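Local coordinates for protein alpha-toxin (Clostridium novyi, PDB 2VK9) that belongs to the TcdA/TcdB family of large clostridial toxins and is seen here as its catalytic domain, which has a GT-A-type fold, at residues A[100-105]-A[283-288]; A[128-133]-A[235-240]; A[133-138]-A[226-231]. All blocks are in the same frame, centred on the assembly; numbering follows the deposited sequence.

The three contacts run from the mixed sheet of the catalytic domain outward to a helix. The centres of contacts 1 and 2 lie about 11 Å apart, those of contacts 2 and 3 about 11 Å, and those of contacts 1 and 3 about 16 Å. Contacts 1 and 2 share the sheet: strands 99-103 and 128-133 are parallel neighbours in it, and strand 237-238 forms an edge. Contact 3 takes over at Tyr133, which it shares with contact 2, and joins the loop after strand 128-133 to helix 217-234. Along the chain contact 1 encloses contact 2, which encloses contact 3, so long, mainly helical stretches of chain lie between the paired segments.

Contact 1: A[100-105]-A[283-288]; sequences LSFIWI and CDLDFL
Phe102 lays the CD2-CE2 side of its ring against Cys283, with CE2 3.5 Å from Cys283 CB and CD2 close to the carbonyl oxygen. Chi1 of -59° sets Phe102 CG beside its own backbone N. The Cys283 sulfur stands oblique to the ring, 5.2 Å from SG to the Phe102 centroid, a Cys sulfur-aromatic contact. Leu285 CG and CD2 both meet Phe102 CD2 at 3.9 Å, while CD1 turns from the ring toward Ile103 O, 3.8 Å away, and Trp104 CB. Rings of Trp120 and Tyr117 meet Phe102 as well.

The backbones meet as parallel neighbours at the end of strand 280-283. Cys283 N gives a nearly straight bond to Ser101 O (3.0 Å, N-H...O 172°). One step on, the direct link is replaced by a water that accepts from Ile103 N at 2.7 Å and donates to Cys283 O at 2.7 Å. Beyond it the chain folds into a type I turn from Asp284 to Phe287, closed by Phe287 N to Asp284 O at 3.0 Å. The turn holds Asp-Leu-Asp, a sequence that fits the DXD motif of GT-A enzymes. Asp286 OD2 is hydrogen-bonded to Ser523 OG, which ties the turn to the C-terminal region.

Chemically, the leucine of this motif packs on Phe102 and touches Trp104 CB, whereas the side chains of Asp284 and Asp286 make no contact with segment 100-105; the contact between turn and strand is mainly apolar, and the bridging water satisfies two backbone groups where the strands part.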
loop_
_atom_site.group_PDB
_atom_site.type_symbol
_atom_site.label_atom_id
_atom_site.label_comp_id
_atom_site.label_asym_id
_atom_site.label_seq_id
_atom_site.Cartn_x
_atom_site.Cartn_y
_atom_site.Cartn_z
ATOM N N LEU A 100 6.012 -2.802 16.595
ATOM C CA LEU A 100 4.867 -2.166 15.975
ATOM C C LEU A 100 5.319 -0.822 15.448
ATOM O O LEU A 100 5.841 -0.007 16.200
ATOM C CB LEU A 100 3.739 -2.008 16.991
ATOM C CG LEU A 100 2.475 -1.241 16.600
ATOM C CD1 LEU A 100 1.777 -1.906 15.434
ATOM C CD2 LEU A 100 1.546 -1.148 17.790
ATOM N N SER A 101 5.142 -0.591 14.155
ATOM C CA SER A 101 5.668 0.628 13.559
ATOM C C SER A 101 4.596 1.465 12.919
ATOM O O SER A 101 3.680 0.938 12.301
ATOM C CB SER A 101 6.739 0.302 12.531
ATOM O OG SER A 101 7.857 -0.311 13.150
ATOM N N PHE A 102 4.713 2.778 13.076
ATOM C CA PHE A 102 3.847 3.731 12.399
ATOM C C PHE A 102 4.749 4.710 11.683
ATOM O O PHE A 102 5.908 4.874 12.053
ATOM C CB PHE A 102 2.977 4.479 13.404
ATOM C CG PHE A 102 2.091 3.595 14.221
ATOM C CD1 PHE A 102 2.537 3.059 15.413
ATOM C CD2 PHE A 102 0.802 3.303 13.802
ATOM C CE1 PHE A 102 1.714 2.238 16.175
ATOM C CE2 PHE A 102 -0.027 2.484 14.553
ATOM C CZ PHE A 102 0.430 1.949 15.744
ATOM N N ILE A 103 4.225 5.350 10.649
ATOM C CA ILE A 103 4.954 6.390 9.928
ATOM C C ILE A 103 4.088 7.631 9.864
ATOM O O ILE A 103 2.895 7.535 9.586
ATOM C CB ILE A 103 5.222 5.976 8.474
ATOM C CG1 ILE A 103 6.121 4.742 8.414
ATOM C CG2 ILE A 103 5.783 7.158 7.659
ATOM C CD1 ILE A 103 6.200 4.169 7.044
ATOM N N TRP A 104 4.675 8.790 10.130
ATOM C CA TRP A 104 4.040 10.044 9.763
ATOM C C TRP A 104 5.080 10.999 9.217
ATOM O O TRP A 104 5.862 11.540 9.984
ATOM C CB TRP A 104 3.267 10.693 10.926
ATOM C CG TRP A 104 2.482 11.853 10.406
ATOM C CD1 TRP A 104 2.856 13.161 10.415
ATOM C CD2 TRP A 104 1.235 11.801 9.702
ATOM N NE1 TRP A 104 1.911 13.936 9.797
ATOM C CE2 TRP A 104 0.902 13.128 9.345
ATOM C CE3 TRP A 104 0.354 10.764 9.355
ATOM C CZ2 TRP A 104 -0.278 13.451 8.654
ATOM C CZ3 TRP A 104 -0.819 11.086 8.663
ATOM C CH2 TRP A 104 -1.123 12.421 8.326
ATOM N N ILE A 105 5.089 11.220 7.905
ATOM C CA ILE A 105 6.114 12.071 7.304
ATOM C C ILE A 105 5.596 13.305 6.574
ATOM O O ILE A 105 4.460 13.328 6.119
ATOM C CB ILE A 105 7.013 11.287 6.342
ATOM C CG1 ILE A 105 6.176 10.472 5.354
ATOM C CG2 ILE A 105 7.949 10.386 7.129
ATOM C CD1 ILE A 105 6.955 10.005 4.139
ATOM N N CYS A 283 1.457 -0.510 10.984
ATOM C CA CYS A 283 0.086 -0.049 11.019
ATOM C C CYS A 283 -0.070 1.402 10.593
ATOM O O CYS A 283 0.784 2.243 10.843
ATOM C CB CYS A 283 -0.515 -0.257 12.402
ATOM S SG CYS A 283 -2.292 0.020 12.441
ATOM N N ASP A 284 -1.190 1.665 9.935
ATOM C CA ASP A 284 -1.595 2.998 9.560
ATOM C C ASP A 284 -2.179 3.683 10.791
ATOM O O ASP A 284 -2.931 3.059 11.553
ATOM C CB ASP A 284 -2.668 2.879 8.495
ATOM C CG ASP A 284 -2.681 4.044 7.540
ATOM O OD1 ASP A 284 -3.302 5.091 7.885
ATOM O OD2 ASP A 284 -2.085 3.893 6.434
ATOM N N LEU A 285 -1.840 4.957 10.990
ATOM C CA LEU A 285 -2.367 5.732 12.125
ATOM C C LEU A 285 -3.900 5.967 12.129
ATOM O O LEU A 285 -4.455 6.489 13.101
ATOM C CB LEU A 285 -1.604 7.047 12.273
ATOM C CG LEU A 285 -0.295 6.934 13.050
ATOM C CD1 LEU A 285 0.682 8.042 12.681
ATOM C CD2 LEU A 285 -0.569 6.923 14.546
ATOM N N ASP A 286 -4.579 5.568 11.057
ATOM C CA ASP A 286 -6.039 5.613 10.999
ATOM C C ASP A 286 -6.700 4.413 11.646
ATOM O O ASP A 286 -7.885 4.441 11.917
ATOM C CB ASP A 286 -6.489 5.678 9.550
ATOM C CG ASP A 286 -6.139 6.986 8.907
ATOM O OD1 ASP A 286 -5.796 7.937 9.655
ATOM O OD2 ASP A 286 -6.213 7.062 7.660
ATOM N N PHE A 287 -5.942 3.346 11.861
ATOM C CA PHE A 287 -6.491 2.143 12.454
ATOM C C PHE A 287 -6.258 2.167 13.946
ATOM O O PHE A 287 -5.445 2.944 14.444
ATOM C CB PHE A 287 -5.855 0.902 11.842
ATOM C CG PHE A 287 -6.281 0.630 10.420
ATOM C CD1 PHE A 287 -6.996 1.574 9.682
ATOM C CD2 PHE A 287 -5.938 -0.568 9.807
ATOM C CE1 PHE A 287 -7.377 1.317 8.362
ATOM C CE2 PHE A 287 -6.313 -0.831 8.486
ATOM C CZ PHE A 287 -7.032 0.113 7.764
ATOM N N LEU A 288 -6.989 1.323 14.658
ATOM C CA LEU A 288 -6.895 1.245 16.097
ATOM C C LEU A 288 -6.818 -0.214 16.440
ATOM O O LEU A 288 -7.095 -1.050 15.585
ATOM C CB LEU A 288 -8.126 1.879 16.733
ATOM C CG LEU A 288 -8.133 3.409 16.769
ATOM C CD1 LEU A 288 -9.507 3.938 17.104
ATOM C CD2 LEU A 288 -7.126 3.928 17.769
HETATM O O HOH W 1 1.811 4.494 9.826
#

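Contact 2: A[128-133]-A[235-240]; sequences NIRLFY and GATDIN
Phe132 runs its side chain across Thr237 and Ile239 of segment 235-240. Its CB is 3.9 Å from Ile239 CG2. CG comes next, 3.8 Å from Thr237 OG1, then CD2, which has that hydroxyl on one hand and Ile239 CG2 on the other. CE2 is 3.1 Å from Thr237 OG1, and at the tip CZ has moved off to 3.9 Å from the same oxygen. OG1 and the methyl both sit obliquely to the ring. Thr237 OG1 lies between its own backbone N and carbonyl carbon (chi1 71°), which brings it to Phe132. Tyr278 also meets the Phe132 ring.

Tyr133 points to the other face of the sheet. Its CD1 packs 3.4 Å from Ala236 CB, and its CE1 lies near Asp238 N and CB; the hydroxyl has its partner in Asn228. Between the two faces run three backbone bonds of a parallel pair: Thr237 N to Leu131 O (2.8 Å), Tyr133 N to Thr237 O (3.0 Å) and Ile239 N to Tyr133 O (3.0 Å). A water carries the pairing one step further back, accepting from Leu131 N and donating to Gly235 O. Gly235 itself, with positive phi, ends helix 217-234 in a Schellman motif, and the chain goes on to Ala236 and Thr237. Asp238 OD1 accepts from Lys135 N, beyond the end of the longer strand.

A short strand that follows a helix and pairs in parallel with strand 128-133 completes a beta-alpha-beta crossover, its connection enlarged to several helices; it gives the sheet the 3-2-1-4 strand order expected of the GT-A fold.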
loop_
_atom_site.group_PDB
_atom_site.type_symbol
_atom_site.label_atom_id
_atom_site.label_comp_id
_atom_site.label_asym_id
_atom_site.label_seq_id
_atom_site.Cartn_x
_atom_site.Cartn_y
_atom_site.Cartn_z
ATOM N N ASN A 128 7.745 -3.244 21.155
ATOM C CA ASN A 128 8.503 -2.032 20.944
ATOM C C ASN A 128 7.756 -1.268 19.869
ATOM O O ASN A 128 7.650 -1.724 18.715
ATOM C CB ASN A 128 9.940 -2.320 20.509
ATOM C CG ASN A 128 10.772 -2.953 21.613
ATOM O OD1 ASN A 128 10.465 -2.815 22.787
ATOM N ND2 ASN A 128 11.832 -3.651 21.234
ATOM N N ILE A 129 7.200 -0.126 20.269
ATOM C CA ILE A 129 6.377 0.681 19.397
ATOM C C ILE A 129 7.171 1.886 18.934
ATOM O O ILE A 129 7.766 2.597 19.745
ATOM C CB ILE A 129 5.074 1.097 20.085
ATOM C CG1 ILE A 129 4.274 -0.150 20.464
ATOM C CG2 ILE A 129 4.244 1.950 19.153
ATOM C CD1 ILE A 129 3.050 0.112 21.292
ATOM N N ARG A 130 7.206 2.103 17.627
ATOM C CA ARG A 130 7.941 3.231 17.083
ATOM C C ARG A 130 7.086 3.977 16.096
ATOM O O ARG A 130 6.230 3.404 15.431
ATOM C CB ARG A 130 9.215 2.776 16.379
ATOM C CG ARG A 130 10.349 2.289 17.259
ATOM C CD ARG A 130 11.415 1.688 16.352
ATOM N NE ARG A 130 12.402 0.864 17.041
ATOM C CZ ARG A 130 12.244 -0.422 17.355
ATOM N NH1 ARG A 130 11.124 -1.071 17.060
ATOM N NH2 ARG A 130 13.218 -1.066 17.973
ATOM N N LEU A 131 7.334 5.276 16.018
ATOM C CA LEU A 131 6.681 6.155 15.077
ATOM C C LEU A 131 7.785 6.827 14.281
ATOM O O LEU A 131 8.641 7.509 14.827
ATOM C CB LEU A 131 5.821 7.164 15.831
ATOM C CG LEU A 131 5.085 8.315 15.139
ATOM C CD1 LEU A 131 4.397 7.852 13.884
ATOM C CD2 LEU A 131 4.046 8.791 16.110
ATOM N N PHE A 132 7.783 6.595 12.980
ATOM C CA PHE A 132 8.881 7.025 12.155
ATOM C C PHE A 132 8.508 8.293 11.448
ATOM O O PHE A 132 7.391 8.432 10.975
ATOM C CB PHE A 132 9.236 5.932 11.155
ATOM C CG PHE A 132 9.929 4.759 11.780
ATOM C CD1 PHE A 132 9.207 3.645 12.186
ATOM C CD2 PHE A 132 11.303 4.776 11.981
ATOM C CE1 PHE A 132 9.853 2.556 12.777
ATOM C CE2 PHE A 132 11.954 3.693 12.572
ATOM C CZ PHE A 132 11.231 2.584 12.969
ATOM N N TYR A 133 9.441 9.232 11.404
ATOM C CA TYR A 133 9.245 10.454 10.658
ATOM C C TYR A 133 10.559 10.918 10.042
ATOM O O TYR A 133 11.625 10.384 10.352
ATOM C CB TYR A 133 8.652 11.525 11.559
ATOM C CG TYR A 133 9.645 12.310 12.388
ATOM C CD1 TYR A 133 10.383 11.700 13.401
ATOM C CD2 TYR A 133 9.815 13.682 12.181
ATOM C CE1 TYR A 133 11.265 12.424 14.178
ATOM C CE2 TYR A 133 10.695 14.425 12.952
ATOM C CZ TYR A 133 11.422 13.790 13.954
ATOM O OH TYR A 133 12.309 14.519 14.725
ATOM N N GLY A 235 8.086 11.258 20.909
ATOM C CA GLY A 235 9.216 10.343 20.928
ATOM C C GLY A 235 9.323 9.614 19.617
ATOM O O GLY A 235 9.581 8.422 19.592
ATOM N N ALA A 236 9.098 10.339 18.527
ATOM C CA ALA A 236 9.218 9.781 17.193
ATOM C C ALA A 236 10.675 9.510 16.880
ATOM O O ALA A 236 11.558 10.211 17.367
ATOM C CB ALA A 236 8.641 10.720 16.184
ATOM N N THR A 237 10.928 8.481 16.084
ATOM C CA THR A 237 12.284 8.197 15.673
ATOM C C THR A 237 12.510 8.789 14.288
ATOM O O THR A 237 11.666 8.666 13.403
ATOM C CB THR A 237 12.627 6.671 15.747
ATOM O OG1 THR A 237 11.944 5.966 14.719
ATOM C CG2 THR A 237 12.190 6.066 17.074
ATOM N N ASP A 238 13.639 9.460 14.120
ATOM C CA ASP A 238 14.002 10.064 12.848
ATOM C C ASP A 238 14.644 9.011 11.951
ATOM O O ASP A 238 15.514 8.265 12.401
ATOM C CB ASP A 238 14.983 11.200 13.109
ATOM C CG ASP A 238 15.446 11.897 11.842
ATOM O OD1 ASP A 238 14.757 11.820 10.798
ATOM O OD2 ASP A 238 16.511 12.553 11.916
ATOM N N ILE A 239 14.217 8.954 10.689
ATOM C CA ILE A 239 14.714 7.939 9.748
ATOM C C ILE A 239 16.106 8.253 9.188
ATOM O O ILE A 239 16.859 7.341 8.866
ATOM C CB ILE A 239 13.697 7.608 8.617
ATOM C CG1 ILE A 239 13.354 8.835 7.768
ATOM C CG2 ILE A 239 12.426 7.036 9.197
ATOM C CD1 ILE A 239 14.020 8.870 6.432
ATOM N N ASN A 240 16.442 9.540 9.093
ATOM C CA ASN A 240 17.765 9.989 8.631
ATOM C C ASN A 240 18.921 9.436 9.455
ATOM O O ASN A 240 20.065 9.402 9.007
ATOM C CB ASN A 240 17.852 11.513 8.679
ATOM C CG ASN A 240 16.858 12.178 7.772
ATOM O OD1 ASN A 240 15.788 12.572 8.213
ATOM N ND2 ASN A 240 17.195 12.299 6.495
HETATM O O HOH W 2 9.244 6.128 17.977
#

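Contact 3: A[133-138]-A[226-231]; sequences YDKNSL and NNNNKM
Tyr133 and Met231 make the close-packed part of the contact, their side chains running antiparallel alongside each other. Met231 CB sits over one ring face, 3.7 Å from the Tyr133 centroid and nearer the rim than the centre, in a CH-pi contact, and Met231 CG follows over CD2 and CE2. The methionine chain doubles back; its last torsion (chi3 -76°) brings CE to 3.4 Å from Tyr133 CB. SD stands oblique to the ring at 5.1 Å from its centroid, a Met-aromatic contact.

At the far end of the same ring the contact turns polar. Tyr133 OH donates to Asn228 OD1 at 2.6 Å, approaching in the carbonyl plane of the amide, and OD1 meets the ring at its edge. Ring and amide planes are 33° apart. This bond secures the tip of Tyr133, the last residue of strand 128-133.

The loop that leaves the strand is folded as a type I turn from Asp134 to Ser137, begun by an Asx turn in which Asp134 OD1 accepts from Asn136 N. Asp134 OD2 is also held by Tyr253 OH. The turn delivers Leu138 to helix 217-234: its O accepts from Asn227 ND2 at 2.9 Å, in a rather bent bond (132° at the hydrogen), while CD2 lies 3.9 Å from Asn227 CB. Leu138 CD1 leans on Asn228 CB, the Leu138 and Asn228 side chains crossing at about a right angle.

Lys135 marks the solvent side. Its chain is extended and passes Asn228 at a slant, CG 3.6 Å from Asn228 OD1 and CE 3.3 Å from Asn228 ND2, so that its methylenes lie near the amide, while the residue stays exposed.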
loop_
_atom_site.group_PDB
_atom_site.type_symbol
_atom_site.label_atom_id
_atom_site.label_comp_id
_atom_site.label_asym_id
_atom_site.label_seq_id
_atom_site.Cartn_x
_atom_site.Cartn_y
_atom_site.Cartn_z
ATOM N N TYR A 133 9.441 9.232 11.404
ATOM C CA TYR A 133 9.245 10.454 10.658
ATOM C C TYR A 133 10.559 10.918 10.042
ATOM O O TYR A 133 11.625 10.384 10.352
ATOM C CB TYR A 133 8.652 11.525 11.559
ATOM C CG TYR A 133 9.645 12.310 12.388
ATOM C CD1 TYR A 133 10.383 11.700 13.401
ATOM C CD2 TYR A 133 9.815 13.682 12.181
ATOM C CE1 TYR A 133 11.265 12.424 14.178
ATOM C CE2 TYR A 133 10.695 14.425 12.952
ATOM C CZ TYR A 133 11.422 13.790 13.954
ATOM O OH TYR A 133 12.309 14.519 14.725
ATOM N N ASP A 134 10.472 11.900 9.159
ATOM C CA ASP A 134 11.640 12.406 8.482
ATOM C C ASP A 134 11.871 13.862 8.883
ATOM O O ASP A 134 11.264 14.802 8.327
ATOM C CB ASP A 134 11.479 12.253 6.974
ATOM C CG ASP A 134 12.732 12.604 6.218
ATOM O OD1 ASP A 134 13.584 13.342 6.753
ATOM O OD2 ASP A 134 12.873 12.141 5.072
ATOM N N LYS A 135 12.761 14.020 9.859
ATOM C CA LYS A 135 13.122 15.308 10.439
ATOM C C LYS A 135 13.564 16.284 9.363
ATOM O O LYS A 135 13.320 17.488 9.460
ATOM C CB LYS A 135 14.252 15.105 11.449
ATOM C CG LYS A 135 14.647 16.328 12.221
ATOM C CD LYS A 135 15.908 16.083 13.011
ATOM C CE LYS A 135 16.046 17.131 14.106
ATOM N NZ LYS A 135 17.467 17.383 14.486
ATOM N N ASN A 136 14.205 15.754 8.330
ATOM C CA ASN A 136 14.777 16.593 7.293
ATOM C C ASN A 136 13.779 17.050 6.249
ATOM O O ASN A 136 14.085 17.935 5.443
ATOM C CB ASN A 136 15.967 15.901 6.633
ATOM C CG ASN A 136 17.229 15.979 7.474
ATOM O OD1 ASN A 136 18.272 15.498 7.060
ATOM N ND2 ASN A 136 17.144 16.596 8.651
ATOM N N SER A 137 12.586 16.460 6.266
ATOM C CA SER A 137 11.582 16.776 5.267
ATOM C C SER A 137 10.222 16.900 5.941
ATOM O O SER A 137 9.427 15.941 5.979
ATOM C CB SER A 137 11.584 15.723 4.161
ATOM O OG SER A 137 10.848 14.587 4.555
ATOM N N LEU A 138 9.978 18.090 6.492
ATOM C CA LEU A 138 8.812 18.341 7.328
ATOM C C LEU A 138 7.947 19.419 6.691
ATOM O O LEU A 138 6.971 19.900 7.290
ATOM C CB LEU A 138 9.263 18.808 8.713
ATOM C CG LEU A 138 9.739 17.764 9.710
ATOM C CD1 LEU A 138 10.626 18.410 10.749
ATOM C CD2 LEU A 138 8.555 17.145 10.361
ATOM N N ASN A 226 7.989 23.920 14.924
ATOM C CA ASN A 226 6.730 23.435 15.445
ATOM C C ASN A 226 6.515 21.970 15.094
ATOM O O ASN A 226 6.347 21.136 15.990
ATOM C CB ASN A 226 5.569 24.310 14.969
ATOM C CG ASN A 226 5.537 25.663 15.667
ATOM O OD1 ASN A 226 6.110 25.835 16.744
ATOM N ND2 ASN A 226 4.866 26.633 15.049
ATOM N N ASN A 227 6.560 21.663 13.798
ATOM C CA ASN A 227 6.479 20.290 13.317
ATOM C C ASN A 227 7.456 19.340 14.027
ATOM O O ASN A 227 7.067 18.263 14.466
ATOM C CB ASN A 227 6.711 20.236 11.806
ATOM C CG ASN A 227 5.573 20.860 11.000
ATOM O OD1 ASN A 227 4.625 21.416 11.556
ATOM N ND2 ASN A 227 5.669 20.764 9.674
ATOM N N ASN A 228 8.715 19.748 14.155
ATOM C CA ASN A 228 9.706 18.900 14.794
ATOM C C ASN A 228 9.519 18.729 16.305
ATOM O O ASN A 228 9.636 17.615 16.829
ATOM C CB ASN A 228 11.130 19.358 14.466
ATOM C CG ASN A 228 12.152 18.262 14.695
ATOM O OD1 ASN A 228 11.901 17.089 14.413
ATOM N ND2 ASN A 228 13.298 18.630 15.225
ATOM N N ASN A 229 9.216 19.818 17.000
ATOM C CA ASN A 229 8.991 19.755 18.445
ATOM C C ASN A 229 7.848 18.820 18.818
ATOM O O ASN A 229 7.891 18.151 19.856
ATOM C CB ASN A 229 8.720 21.144 19.028
ATOM C CG ASN A 229 9.942 22.030 19.034
ATOM O OD1 ASN A 229 11.073 21.577 18.845
ATOM N ND2 ASN A 229 9.718 23.310 19.247
ATOM N N LYS A 230 6.826 18.776 17.974
ATOM C CA LYS A 230 5.718 17.902 18.231
ATOM C C LYS A 230 6.174 16.447 18.117
ATOM O O LYS A 230 5.851 15.628 18.970
ATOM C CB LYS A 230 4.557 18.216 17.287
ATOM C CG LYS A 230 3.245 17.649 17.767
ATOM C CD LYS A 230 2.096 18.020 16.872
ATOM C CE LYS A 230 0.799 17.611 17.545
ATOM N NZ LYS A 230 -0.389 17.946 16.738
ATOM N N MET A 231 6.949 16.141 17.078
ATOM C CA MET A 231 7.489 14.805 16.892
ATOM C C MET A 231 8.440 14.399 18.029
ATOM O O MET A 231 8.391 13.257 18.496
ATOM C CB MET A 231 8.166 14.684 15.528
ATOM C CG MET A 231 7.293 15.082 14.340
ATOM S SD MET A 231 5.691 14.238 14.255
ATOM C CE MET A 231 6.144 12.613 13.655
#